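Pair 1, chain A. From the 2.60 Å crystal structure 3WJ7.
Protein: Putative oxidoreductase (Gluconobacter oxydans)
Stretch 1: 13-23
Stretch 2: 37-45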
# COMPACT_ATOMS: atom_id res chain seq x y z
N ASN A 13 1.78 -12.98 40.15
CA ASN A 13 3.21 -13.02 40.62
C ASN A 13 4.05 -14.04 39.83
O ASN A 13 5.28 -13.96 39.79
CB ASN A 13 3.26 -13.37 42.12
CG ASN A 13 4.41 -12.69 42.85
OD1 ASN A 13 5.15 -11.91 42.25
ND2 ASN A 13 4.56 -12.98 44.14
N ASP A 14 3.36 -14.98 39.18
CA ASP A 14 3.92 -16.24 38.74
C ASP A 14 3.30 -16.64 37.41
O ASP A 14 3.37 -17.81 36.99
CB ASP A 14 3.60 -17.30 39.80
CG ASP A 14 2.26 -17.03 40.51
OD1 ASP A 14 1.28 -16.62 39.83
OD2 ASP A 14 2.18 -17.21 41.76
N VAL A 15 2.68 -15.68 36.74
CA VAL A 15 1.98 -15.96 35.49
C VAL A 15 2.89 -15.74 34.28
O VAL A 15 3.66 -14.77 34.24
CB VAL A 15 0.69 -15.13 35.35
CG1 VAL A 15 -0.01 -15.46 34.04
CG2 VAL A 15 -0.22 -15.37 36.53
N THR A 16 2.83 -16.68 33.34
CA THR A 16 3.44 -16.58 32.03
C THR A 16 2.34 -16.22 31.00
O THR A 16 1.36 -16.95 30.81
CB THR A 16 4.17 -17.89 31.75
OG1 THR A 16 5.24 -17.99 32.67
CG2 THR A 16 4.78 -17.95 30.35
N LEU A 17 2.46 -15.03 30.40
CA LEU A 17 1.53 -14.62 29.32
C LEU A 17 2.13 -14.97 27.96
O LEU A 17 3.25 -14.55 27.68
CB LEU A 17 1.23 -13.11 29.39
CG LEU A 17 0.41 -12.42 28.26
CD1 LEU A 17 -1.06 -12.85 28.23
CD2 LEU A 17 0.47 -10.91 28.37
N VAL A 18 1.42 -15.73 27.13
CA VAL A 18 1.85 -15.92 25.74
C VAL A 18 0.84 -15.32 24.81
O VAL A 18 -0.34 -15.45 25.05
CB VAL A 18 2.22 -17.38 25.34
CG1 VAL A 18 2.09 -18.39 26.46
CG2 VAL A 18 1.54 -17.80 24.04
N THR A 19 1.28 -14.59 23.79
CA THR A 19 0.36 -14.03 22.80
C THR A 19 0.51 -14.88 21.58
O THR A 19 1.46 -15.66 21.52
CB THR A 19 0.75 -12.62 22.37
OG1 THR A 19 1.99 -12.67 21.65
CG2 THR A 19 0.84 -11.70 23.57
N GLY A 20 -0.39 -14.74 20.60
CA GLY A 20 -0.34 -15.57 19.42
C GLY A 20 -0.49 -17.08 19.62
O GLY A 20 -0.07 -17.86 18.77
N ALA A 21 -1.16 -17.50 20.70
CA ALA A 21 -1.24 -18.91 21.06
C ALA A 21 -2.13 -19.76 20.17
O ALA A 21 -2.02 -20.99 20.20
CB ALA A 21 -1.66 -19.04 22.50
N THR A 22 -3.01 -19.15 19.38
CA THR A 22 -3.84 -19.90 18.41
C THR A 22 -3.06 -20.23 17.12
O THR A 22 -3.47 -21.09 16.35
CB THR A 22 -5.12 -19.13 18.05
OG1 THR A 22 -4.76 -17.84 17.52
CG2 THR A 22 -5.92 -18.87 19.32
N GLY A 23 -1.92 -19.57 16.89
CA GLY A 23 -1.10 -19.91 15.74
C GLY A 23 -0.32 -21.23 15.85
O GLY A 23 -0.35 -21.94 16.86
N GLY A 37 5.46 -26.79 33.31
CA GLY A 37 4.66 -26.23 34.42
C GLY A 37 4.66 -24.72 34.74
O GLY A 37 4.66 -24.33 35.91
N HIS A 38 4.64 -23.86 33.73
CA HIS A 38 4.30 -22.46 33.94
C HIS A 38 2.81 -22.35 34.14
O HIS A 38 2.06 -23.21 33.66
CB HIS A 38 4.69 -21.64 32.71
CG HIS A 38 6.16 -21.53 32.53
ND1 HIS A 38 6.81 -20.32 32.46
CD2 HIS A 38 7.12 -22.48 32.45
CE1 HIS A 38 8.11 -20.53 32.33
NE2 HIS A 38 8.32 -21.83 32.33
N ARG A 39 2.36 -21.31 34.83
CA ARG A 39 0.94 -21.00 34.83
C ARG A 39 0.68 -20.09 33.63
O ARG A 39 1.24 -18.99 33.53
CB ARG A 39 0.48 -20.32 36.13
CG ARG A 39 1.42 -20.44 37.32
CD ARG A 39 0.72 -19.93 38.57
NE ARG A 39 1.45 -20.18 39.83
CZ ARG A 39 0.92 -20.06 41.05
NH1 ARG A 39 -0.35 -19.69 41.21
NH2 ARG A 39 1.67 -20.30 42.12
N LEU A 40 -0.17 -20.54 32.72
CA LEU A 40 -0.43 -19.79 31.50
C LEU A 40 -1.64 -18.85 31.50
O LEU A 40 -2.70 -19.13 32.08
CB LEU A 40 -0.49 -20.75 30.33
CG LEU A 40 0.76 -21.56 29.95
CD1 LEU A 40 0.45 -22.37 28.70
CD2 LEU A 40 1.99 -20.70 29.67
N ARG A 41 -1.45 -17.70 30.88
CA ARG A 41 -2.55 -16.86 30.44
C ARG A 41 -2.37 -16.63 28.91
O ARG A 41 -1.27 -16.38 28.43
CB ARG A 41 -2.60 -15.54 31.24
CG ARG A 41 -3.74 -14.58 30.83
CD ARG A 41 -3.77 -13.28 31.64
NE ARG A 41 -3.87 -13.55 33.06
CZ ARG A 41 -3.45 -12.77 34.04
NH1 ARG A 41 -2.86 -11.61 33.79
NH2 ARG A 41 -3.59 -13.19 35.29
N LEU A 42 -3.43 -16.74 28.14
CA LEU A 42 -3.27 -16.69 26.69
C LEU A 42 -4.01 -15.47 26.19
O LEU A 42 -5.19 -15.36 26.42
CB LEU A 42 -3.80 -17.98 26.06
CG LEU A 42 -3.19 -19.29 26.60
CD1 LEU A 42 -3.76 -20.52 25.93
CD2 LEU A 42 -1.67 -19.36 26.56
N LEU A 43 -3.33 -14.52 25.56
CA LEU A 43 -4.04 -13.40 24.99
C LEU A 43 -4.62 -13.87 23.67
O LEU A 43 -3.91 -14.51 22.89
CB LEU A 43 -3.12 -12.20 24.78
CG LEU A 43 -3.79 -10.92 24.27
CD1 LEU A 43 -4.45 -10.11 25.40
CD2 LEU A 43 -2.78 -10.05 23.53
N VAL A 44 -5.90 -13.61 23.47
CA VAL A 44 -6.60 -13.90 22.21
C VAL A 44 -7.42 -12.69 21.75
O VAL A 44 -7.79 -11.83 22.58
CB VAL A 44 -7.58 -15.06 22.37
CG1 VAL A 44 -6.85 -16.36 22.71
CG2 VAL A 44 -8.63 -14.70 23.43
N ARG A 45 -7.70 -12.64 20.44
CA ARG A 45 -8.52 -11.58 19.82
C ARG A 45 -10.04 -11.76 20.06
O ARG A 45 -10.51 -12.90 20.20
CB ARG A 45 -8.23 -11.50 18.32
CG ARG A 45 -7.24 -10.42 17.90
CD ARG A 45 -7.30 -10.17 16.38
NE ARG A 45 -6.18 -9.37 15.86
CZ ARG A 45 -4.99 -9.86 15.50
NH1 ARG A 45 -4.73 -11.16 15.60
NH2 ARG A 45 -4.05 -9.04 15.03

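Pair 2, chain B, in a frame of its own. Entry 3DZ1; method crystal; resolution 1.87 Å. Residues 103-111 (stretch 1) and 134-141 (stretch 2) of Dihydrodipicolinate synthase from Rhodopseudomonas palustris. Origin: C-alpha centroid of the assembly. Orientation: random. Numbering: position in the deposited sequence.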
# COMPACT_ATOMS: atom_id res chain seq x y z
N ALA B 103 19.56 4.18 29.80
CA ALA B 103 19.64 4.33 28.35
C ALA B 103 20.11 5.74 27.98
O ALA B 103 19.88 6.69 28.73
CB ALA B 103 18.28 4.04 27.71
N ALA B 104 20.77 5.85 26.83
CA ALA B 104 21.24 7.14 26.35
C ALA B 104 20.09 7.88 25.67
O ALA B 104 20.07 9.11 25.62
CB ALA B 104 22.39 6.94 25.38
N GLY B 105 19.14 7.12 25.14
CA GLY B 105 18.00 7.70 24.46
C GLY B 105 17.14 6.63 23.82
O GLY B 105 17.42 5.44 23.97
N VAL B 106 16.11 7.05 23.09
CA VAL B 106 15.21 6.11 22.43
C VAL B 106 15.04 6.40 20.95
O VAL B 106 15.34 7.51 20.49
CB VAL B 106 13.82 6.11 23.12
CG1 VAL B 106 13.98 5.83 24.61
CG2 VAL B 106 13.13 7.45 22.89
N MSE B 107 14.56 5.42 20.20
CA MSE B 107 14.34 5.59 18.77
C MSE B 107 12.85 5.52 18.45
O MSE B 107 12.13 4.68 19.01
CB MSE B 107 15.10 4.53 17.97
CG MSE B 107 15.00 4.70 16.46
SE MSE B 107 16.13 3.47 15.43
CE MSE B 107 15.11 1.85 15.65
N ILE B 108 12.39 6.40 17.58
CA ILE B 108 10.98 6.42 17.21
C ILE B 108 10.79 6.42 15.70
O ILE B 108 11.32 7.28 14.99
CB ILE B 108 10.26 7.67 17.78
CG1 ILE B 108 10.50 7.77 19.29
CG2 ILE B 108 8.75 7.56 17.52
CD1 ILE B 108 9.94 9.05 19.91
N ALA B 109 10.03 5.44 15.23
CA ALA B 109 9.71 5.32 13.81
C ALA B 109 8.24 5.69 13.68
O ALA B 109 7.47 5.53 14.63
CB ALA B 109 9.93 3.88 13.34
N PRO B 110 7.83 6.20 12.52
CA PRO B 110 6.43 6.58 12.35
C PRO B 110 5.55 5.39 11.97
O PRO B 110 6.04 4.40 11.42
CB PRO B 110 6.49 7.59 11.22
CG PRO B 110 7.54 6.99 10.33
CD PRO B 110 8.62 6.57 11.33
N PRO B 111 4.26 5.45 12.30
CA PRO B 111 3.38 4.34 11.94
C PRO B 111 3.34 4.31 10.41
O PRO B 111 3.47 5.34 9.76
CB PRO B 111 2.04 4.72 12.57
CG PRO B 111 2.12 6.22 12.68
CD PRO B 111 3.54 6.44 13.13
N ASP B 134 12.24 15.74 27.68
CA ASP B 134 13.55 15.60 28.28
C ASP B 134 14.29 14.35 27.79
O ASP B 134 15.47 14.16 28.08
CB ASP B 134 13.42 15.54 29.80
CG ASP B 134 12.53 14.39 30.27
OD1 ASP B 134 11.35 14.35 29.86
OD2 ASP B 134 13.01 13.54 31.04
N VAL B 135 13.59 13.51 27.04
CA VAL B 135 14.17 12.28 26.53
C VAL B 135 14.81 12.42 25.15
O VAL B 135 14.13 12.73 24.17
CB VAL B 135 13.10 11.16 26.47
CG1 VAL B 135 13.72 9.86 25.96
CG2 VAL B 135 12.49 10.96 27.85
N PRO B 136 16.14 12.21 25.06
CA PRO B 136 16.84 12.32 23.78
C PRO B 136 16.30 11.23 22.88
O PRO B 136 16.14 10.09 23.32
CB PRO B 136 18.30 12.07 24.16
CG PRO B 136 18.37 12.47 25.60
CD PRO B 136 17.08 11.91 26.15
N TRP B 137 16.01 11.54 21.62
CA TRP B 137 15.50 10.50 20.75
C TRP B 137 16.06 10.52 19.34
O TRP B 137 16.65 11.51 18.89
CB TRP B 137 13.97 10.51 20.72
CG TRP B 137 13.34 11.76 20.17
CD1 TRP B 137 13.25 12.97 20.78
CD2 TRP B 137 12.69 11.89 18.90
NE1 TRP B 137 12.58 13.86 19.98
CE2 TRP B 137 12.23 13.22 18.81
CE3 TRP B 137 12.46 11.02 17.83
CZ2 TRP B 137 11.54 13.70 17.70
CZ3 TRP B 137 11.77 11.49 16.72
CH2 TRP B 137 11.32 12.83 16.66
N VAL B 138 15.86 9.40 18.65
CA VAL B 138 16.34 9.19 17.30
C VAL B 138 15.18 9.02 16.32
O VAL B 138 14.29 8.19 16.54
CB VAL B 138 17.22 7.93 17.23
CG1 VAL B 138 17.75 7.72 15.82
CG2 VAL B 138 18.34 8.03 18.25
N LEU B 139 15.20 9.80 15.25
CA LEU B 139 14.16 9.73 14.22
C LEU B 139 14.56 8.67 13.20
O LEU B 139 15.60 8.81 12.54
CB LEU B 139 14.01 11.09 13.53
CG LEU B 139 13.03 11.17 12.36
CD1 LEU B 139 11.63 10.79 12.82
CD2 LEU B 139 13.04 12.57 11.78
N GLN B 140 13.75 7.62 13.06
CA GLN B 140 14.06 6.58 12.09
C GLN B 140 13.35 6.83 10.76
O GLN B 140 12.12 6.90 10.70
CB GLN B 140 13.67 5.19 12.62
CG GLN B 140 13.82 4.09 11.57
CD GLN B 140 13.60 2.71 12.14
OE1 GLN B 140 12.77 2.51 13.02
NE2 GLN B 140 14.34 1.73 11.62
N ASP B 141 14.14 6.96 9.70
CA ASP B 141 13.65 7.23 8.35
C ASP B 141 14.01 6.02 7.48
O ASP B 141 15.11 5.93 6.94
CB ASP B 141 14.32 8.50 7.81
CG ASP B 141 13.92 8.84 6.40
OD1 ASP B 141 12.90 8.29 5.90
OD2 ASP B 141 14.61 9.67 5.78

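Pair 1 and pair 2 share one piece of architecture: two neighbouring parallel strands, their N-to-C directions 31° apart in pair 1 and 20° in pair 2. Fourteen central residues superpose with an RMSD of 0.7 Å, and the hydrogen-bond ladder is the same. In pair 1, Thr A16 N donates to Arg A39 O (2.8 Å) and Thr A16 O accepts from Arg A41 N (2.9 Å); Val A18 N then donates to Arg A41 O (3.1 Å), and Val A18 O accepts from Leu A43 N (3.2 Å). The matching rungs of pair 2 are Val B106 N to Pro B136 O (3.0 Å), Val B138 N to Val B106 O (2.7 Å), Ile B108 N to Val B138 O (2.8 Å) and Gln B140 N to Ile B108 O (3.1 Å). Because only carbonyl O of Arg A39 is used here, its counterpart Pro B136, which has no N-H, serves equally well.

The face carrying Thr A16, Val A18, Leu A40 and Leu A42 is mostly aliphatic. Val A18 CG1 reaches Leu A40 CD2 (4.0 Å) and Leu A42 CD2 (3.9 Å), so one methyl touches two leucines. Ile B108, at the place of Val A18, uses its longer branch instead: CD1 meets CE3 of Trp B137 (3.8 Å), the large residue matching Leu A40. Thr A16 and Val B106 are both beta-branched, a shape suited to strands, but their chemistry differs. Thr A16 OG1 hydrogen-bonds His A38 ND1 (2.8 Å), whereas Val B106 CG2 packs on Val B135 CG1 (3.9 Å): a polar pair and an apolar pair fill matching positions.

On the opposite face, Leu A17 matches Met B107, a selenomethionine; both are apolar, and after superposition their side-chain centres lie only 0.7 Å apart; the unbranched chain of Met B107 is the more flexible of the two. Leu A17 CD1 lies 4.1 Å from Leu A43 CB, while Met B107 CG packs on Val B138 CB (4.0 Å) and its CE comes 3.6 Å from OE1 of Gln B140, the counterpart of Leu A43. Arg A41, matching Val B138, lays its guanidinium face over Val A15 CG1, and its nitrogens are hydrogen-bonded elsewhere in the structure.

The entrance to the ladder differs most. Asp A14 OD2 and Arg A39 NH2 form a salt bridge at 3.2 Å, by charge alone, since the oxygen lies well out of the guanidinium plane. At the matching positions, Ala B104 O touches Pro B136 CB (3.7 Å). Next to it, Gly B105 replaces Val A15; an ideal CB there would stand 2.7 Å from Pro B136 O, a clash that glycine avoids.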